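Local coordinates for protein beta-galacturonidase (Eisenbergiella tayi, PDB 6NCW) that probably hydrolyses terminal beta-linked galacturonic acid residues, as a beta-galacturonidase of glycoside hydrolase family 2, at residues G467-I471 / P526-K532; K432-D436 / K481-Y486. All blocks are in the same frame, centred on the assembly; numbering follows the deposited sequence.

Contact 1. Residues G467-I471 / P526-K532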
# COMPACT_ATOMS: atom_id res chain seq x y z
N GLY A 467 0.60 -15.93 -18.60
CA GLY A 467 0.88 -15.20 -17.38
C GLY A 467 -0.34 -15.11 -16.47
O GLY A 467 -1.31 -15.87 -16.62
N ALA A 468 -0.28 -14.17 -15.53
CA ALA A 468 -1.29 -14.10 -14.48
C ALA A 468 -1.30 -12.72 -13.85
O ALA A 468 -0.26 -12.05 -13.76
CB ALA A 468 -1.03 -15.17 -13.41
N GLY A 469 -2.47 -12.31 -13.37
CA GLY A 469 -2.57 -11.02 -12.70
C GLY A 469 -2.04 -11.08 -11.28
O GLY A 469 -2.00 -12.13 -10.64
N ALA A 470 -1.62 -9.91 -10.79
CA ALA A 470 -1.29 -9.72 -9.38
C ALA A 470 -1.28 -8.22 -9.12
O ALA A 470 -0.59 -7.48 -9.82
CB ALA A 470 0.06 -10.33 -9.02
N ILE A 471 -2.02 -7.78 -8.11
CA ILE A 471 -1.95 -6.39 -7.69
C ILE A 471 -0.79 -6.27 -6.71
O ILE A 471 -0.82 -6.90 -5.65
CB ILE A 471 -3.27 -5.92 -7.05
CG1 ILE A 471 -4.43 -6.06 -8.06
CG2 ILE A 471 -3.12 -4.48 -6.56
CD1 ILE A 471 -5.84 -6.05 -7.40
N PRO A 526 -8.52 -4.39 -12.67
CA PRO A 526 -8.33 -3.64 -11.41
C PRO A 526 -7.43 -2.43 -11.61
O PRO A 526 -6.42 -2.49 -12.33
CB PRO A 526 -7.67 -4.68 -10.48
CG PRO A 526 -8.14 -6.01 -11.00
CD PRO A 526 -8.29 -5.83 -12.51
N ARG A 527 -7.82 -1.32 -10.98
CA ARG A 527 -7.10 -0.05 -11.05
C ARG A 527 -7.09 0.57 -12.45
O ARG A 527 -6.28 1.47 -12.71
CB ARG A 527 -5.65 -0.18 -10.55
CG ARG A 527 -5.45 -1.05 -9.29
CD ARG A 527 -3.99 -0.97 -8.84
NE ARG A 527 -3.14 -1.66 -9.80
CZ ARG A 527 -1.92 -1.27 -10.14
NH1 ARG A 527 -1.39 -0.18 -9.58
NH2 ARG A 527 -1.23 -1.96 -11.04
N THR A 528 -7.97 0.11 -13.36
CA THR A 528 -7.90 0.47 -14.78
C THR A 528 -6.46 0.29 -15.28
O THR A 528 -5.85 1.17 -15.90
CB THR A 528 -8.43 1.89 -15.03
OG1 THR A 528 -9.76 2.00 -14.50
CG2 THR A 528 -8.52 2.22 -16.53
N MET A 529 -5.91 -0.88 -14.93
CA MET A 529 -4.58 -1.31 -15.32
C MET A 529 -4.69 -2.76 -15.75
O MET A 529 -5.55 -3.49 -15.25
CB MET A 529 -3.56 -1.24 -14.16
CG MET A 529 -3.36 0.12 -13.54
SD MET A 529 -2.44 1.29 -14.55
CE MET A 529 -0.78 0.62 -14.44
N ASN A 530 -3.83 -3.17 -16.67
CA ASN A 530 -3.55 -4.59 -16.87
C ASN A 530 -2.47 -4.94 -15.85
O ASN A 530 -1.39 -4.35 -15.86
CB ASN A 530 -3.09 -4.88 -18.30
CG ASN A 530 -2.91 -6.39 -18.59
OD1 ASN A 530 -2.10 -7.06 -17.96
ND2 ASN A 530 -3.66 -6.90 -19.56
N ASN A 531 -2.79 -5.87 -14.94
CA ASN A 531 -1.97 -6.11 -13.75
C ASN A 531 -1.08 -7.33 -13.88
O ASN A 531 -0.64 -7.88 -12.86
CB ASN A 531 -2.86 -6.26 -12.52
CG ASN A 531 -3.69 -5.03 -12.26
OD1 ASN A 531 -3.23 -4.11 -11.60
ND2 ASN A 531 -4.92 -5.01 -12.77
N LYS A 532 -0.81 -7.78 -15.10
CA LYS A 532 -0.08 -9.03 -15.27
C LYS A 532 1.41 -8.80 -15.37
O LYS A 532 2.14 -9.72 -15.75
CB LYS A 532 -0.62 -9.78 -16.47
CG LYS A 532 -2.12 -10.10 -16.33
CD LYS A 532 -2.60 -11.11 -17.35
CE LYS A 532 -4.10 -11.39 -17.21
NZ LYS A 532 -4.94 -10.26 -17.64
O HOH W 1 2.10 -12.68 -15.64

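Contact 2. Residues K432-D436 / K481-Y486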
# COMPACT_ATOMS: atom_id res chain seq x y z
N LYS A 432 -4.66 -21.52 -15.85
CA LYS A 432 -4.44 -21.19 -14.44
C LYS A 432 -4.68 -19.71 -14.17
O LYS A 432 -4.54 -19.26 -13.01
CB LYS A 432 -3.06 -21.63 -13.93
CG LYS A 432 -2.98 -23.15 -13.79
CD LYS A 432 -4.27 -23.67 -13.14
CE LYS A 432 -4.17 -25.14 -12.72
NZ LYS A 432 -3.19 -25.32 -11.61
N TRP A 433 -5.09 -18.92 -15.17
CA TRP A 433 -5.62 -17.59 -14.88
C TRP A 433 -7.06 -17.47 -15.37
O TRP A 433 -7.96 -17.43 -14.54
CB TRP A 433 -4.71 -16.49 -15.45
CG TRP A 433 -5.20 -15.13 -15.02
CD1 TRP A 433 -5.80 -14.20 -15.80
CD2 TRP A 433 -5.19 -14.60 -13.69
NE1 TRP A 433 -6.15 -13.09 -15.05
CE2 TRP A 433 -5.78 -13.31 -13.75
CE3 TRP A 433 -4.73 -15.06 -12.46
CZ2 TRP A 433 -5.93 -12.49 -12.63
CZ3 TRP A 433 -4.88 -14.24 -11.32
CH2 TRP A 433 -5.47 -12.98 -11.43
N TYR A 434 -7.30 -17.45 -16.67
CA TYR A 434 -8.65 -17.38 -17.21
C TYR A 434 -9.34 -18.74 -17.34
O TYR A 434 -10.54 -18.77 -17.59
CB TYR A 434 -8.63 -16.70 -18.59
CG TYR A 434 -8.31 -15.22 -18.56
CD1 TYR A 434 -8.99 -14.36 -17.69
CD2 TYR A 434 -7.34 -14.68 -19.41
CE1 TYR A 434 -8.70 -12.99 -17.67
CE2 TYR A 434 -7.05 -13.32 -19.38
CZ TYR A 434 -7.74 -12.48 -18.51
OH TYR A 434 -7.46 -11.13 -18.48
N HIS A 435 -8.61 -19.86 -17.22
CA HIS A 435 -9.16 -21.21 -17.33
C HIS A 435 -8.52 -22.07 -16.25
O HIS A 435 -7.29 -22.13 -16.17
CB HIS A 435 -8.86 -21.86 -18.69
CG HIS A 435 -9.20 -21.00 -19.86
ND1 HIS A 435 -10.50 -20.72 -20.24
CD2 HIS A 435 -8.40 -20.33 -20.74
CE1 HIS A 435 -10.49 -19.93 -21.30
NE2 HIS A 435 -9.23 -19.67 -21.62
N ASP A 436 -9.32 -22.74 -15.43
CA ASP A 436 -8.74 -23.61 -14.41
C ASP A 436 -8.61 -25.01 -14.98
O ASP A 436 -9.50 -25.85 -14.87
CB ASP A 436 -9.56 -23.57 -13.13
CG ASP A 436 -9.26 -22.31 -12.31
OD1 ASP A 436 -8.05 -21.97 -12.17
OD2 ASP A 436 -10.22 -21.66 -11.85
N LYS A 481 -6.69 -15.44 -6.23
CA LYS A 481 -6.34 -14.73 -7.44
C LYS A 481 -6.31 -13.23 -7.17
O LYS A 481 -7.09 -12.70 -6.37
CB LYS A 481 -7.31 -15.06 -8.59
CG LYS A 481 -7.03 -16.44 -9.19
CD LYS A 481 -8.03 -16.86 -10.28
CE LYS A 481 -7.66 -18.26 -10.80
NZ LYS A 481 -8.57 -18.74 -11.85
N TRP A 482 -5.36 -12.56 -7.84
CA TRP A 482 -4.91 -11.17 -7.71
C TRP A 482 -3.85 -10.99 -6.63
O TRP A 482 -3.20 -9.95 -6.60
CB TRP A 482 -6.06 -10.16 -7.48
CG TRP A 482 -7.09 -10.15 -8.62
CD1 TRP A 482 -8.39 -10.58 -8.57
CD2 TRP A 482 -6.88 -9.67 -9.97
NE1 TRP A 482 -9.01 -10.40 -9.80
CE2 TRP A 482 -8.10 -9.84 -10.67
CE3 TRP A 482 -5.78 -9.12 -10.65
CZ2 TRP A 482 -8.24 -9.48 -12.01
CZ3 TRP A 482 -5.94 -8.76 -11.98
CH2 TRP A 482 -7.15 -8.95 -12.65
N SER A 483 -3.64 -11.97 -5.73
CA SER A 483 -2.53 -11.90 -4.80
C SER A 483 -1.21 -12.23 -5.49
O SER A 483 -1.17 -12.99 -6.47
CB SER A 483 -2.73 -12.85 -3.60
OG SER A 483 -2.58 -14.22 -3.97
N GLU A 484 -0.13 -11.67 -4.96
CA GLU A 484 1.19 -11.97 -5.49
C GLU A 484 1.57 -13.43 -5.29
O GLU A 484 2.29 -13.99 -6.12
CB GLU A 484 2.23 -11.06 -4.82
CG GLU A 484 2.14 -9.58 -5.24
CD GLU A 484 3.31 -8.75 -4.74
OE1 GLU A 484 4.45 -9.04 -5.16
OE2 GLU A 484 3.08 -7.82 -3.91
N GLU A 485 1.13 -14.04 -4.19
CA GLU A 485 1.41 -15.46 -3.98
C GLU A 485 0.79 -16.31 -5.07
O GLU A 485 1.44 -17.21 -5.61
CB GLU A 485 0.91 -15.93 -2.62
CG GLU A 485 1.65 -15.30 -1.48
CD GLU A 485 0.90 -14.09 -0.90
OE1 GLU A 485 -0.04 -13.58 -1.57
OE2 GLU A 485 1.25 -13.68 0.22
N TYR A 486 -0.46 -16.05 -5.42
CA TYR A 486 -1.04 -16.86 -6.48
C TYR A 486 -0.27 -16.67 -7.78
O TYR A 486 -0.08 -17.62 -8.53
CB TYR A 486 -2.52 -16.54 -6.69
CG TYR A 486 -3.08 -17.46 -7.75
CD1 TYR A 486 -3.12 -17.09 -9.09
CD2 TYR A 486 -3.50 -18.74 -7.40
CE1 TYR A 486 -3.62 -17.96 -10.07
CE2 TYR A 486 -4.00 -19.61 -8.36
CZ TYR A 486 -4.05 -19.21 -9.69
OH TYR A 486 -4.54 -20.09 -10.64
O HOH W 2 -6.45 -21.99 -9.45
O HOH W 3 -11.40 -19.20 -10.81

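Contact 1. Residues G467-I471 / P526-K532
Ala470 and Asn531 make the one direct hydrogen bond between 467-471 and 526-532. Ala470 N donates to Asn531 O at 3.1 Å, and it comes from above the carbonyl plane, 42° out of it. Two residues earlier, at Ala468, water 1 bridges the backbones: it accepts from Ala468 N and lies 3.0 Å from Lys532 O, to which it probably donates. Ala468 O also takes a CA-H...O contact from Lys532 CA at 3.4 Å, so the backbones run close together here.

The apolar contacts are few. Ile471 CD1 meets Pro526 CB at 3.8 Å. The aliphatic part of Lys532 lies along the peptide between Ala468 and Gly469, with Lys532 CG 3.7 Å from Gly469 N. Its CG stands beside its own backbone N (chi1 -59°), and the rest of the chain then leads away from 467-471, to Tyr434 OH.

No side-chain hydrogen bond crosses between the two segments; several brace 526-532 from within. Arg527 grips Asn531 side-on: NE and NH2 both donate to Asn531 OD1, which lies in the guanidinium plane; the NE bond is 3.0 Å long. The other end of the amide is also held, for Asn531 ND2 gives a nearly straight bond (171°) to Pro526 O. Pro526 O takes Met529 N as well, from the opposite face of its plane. Arg527 also forms salt bridges, through NH1 to Glu537 and through NH2 to Asp514. Asn530 OD1 accepts from Lys532 N at 3.2 Å, closing an Asx turn.

Asn530 and Lys532 both bind galacturonate in this protein. Bonds at both ends fix the rotation of the Asn531 amide, while the backbone O of Asn531 ties the loop to the segment following barrel strand 461-466. This is consistent with the contact steadying the backbone that carries Asn530 and Lys532.

Contact 2. Residues K432-D436 / K481-Y486
Lys481 NZ is held by two residues of 432-436. It donates to Trp433 O at 3.1 Å and forms a salt bridge with Asp436, whose OD1 lies 3.3 Å from Lys481 NZ. Asp436 OD1 is met on its syn side, while the bond to OD2 is weak. Water 3 accepts from the ammonium and donates to Asp436 OD2. Beyond CG the lysine chain is fully extended, which carries NZ across to the far loop.

Tyr486 OH donates to Lys432 O at 2.5 Å, a short bond in the carbonyl plane and on a lone pair. Water 2 donates both to this hydroxyl and to Asp436 OD1. With CG anti to its backbone N (chi1 -177°), Tyr486 reaches over from the first turn of helix 484-500. Ser483 OG caps that turn by accepting from Tyr486 N.

The Trp433 ring lies between these polar groups and Trp482. The edge of its six-membered ring points at the face of the Trp482 six-membered ring in a T-shaped stack, with planes at 86° and Trp433 CZ2 3.7 Å from Trp482 CH2. Trp433 CZ3 lies against Lys481 CG at 3.7 Å, and its CE3 touches Tyr486 CE1.

Phe522 of the second subunit adds an edge-to-face ring to Trp433 and a cation-pi contact to Lys481. Lys432 O and Trp433 O each take a side-chain donor from 481-486, and the carboxylate probably stabilises the lysine's charge.

In the fold
The centres of contact 1 and contact 2 lie 10 Å apart, and their segments alternate along the chain within the TIM barrel domain. They touch directly. Lys532 NZ is 2.8 Å from Tyr434 OH, a probable hydrogen bond joining two galacturonate-binding residues. Lys532 CE packs on Trp433 NE1 at 3.4 Å. A second link runs through Trp482: Ile471 N probably bonds to Trp482 O at 2.9 Å, and Pro526 CD packs on Trp482 CH2. A bound glycerol lies about 4 Å from the Lys532 side chain and about 7 Å from that of Trp433. Both contacts also meet the second subunit, so the loops next to these sugar-binding residues also lie at a subunit interface.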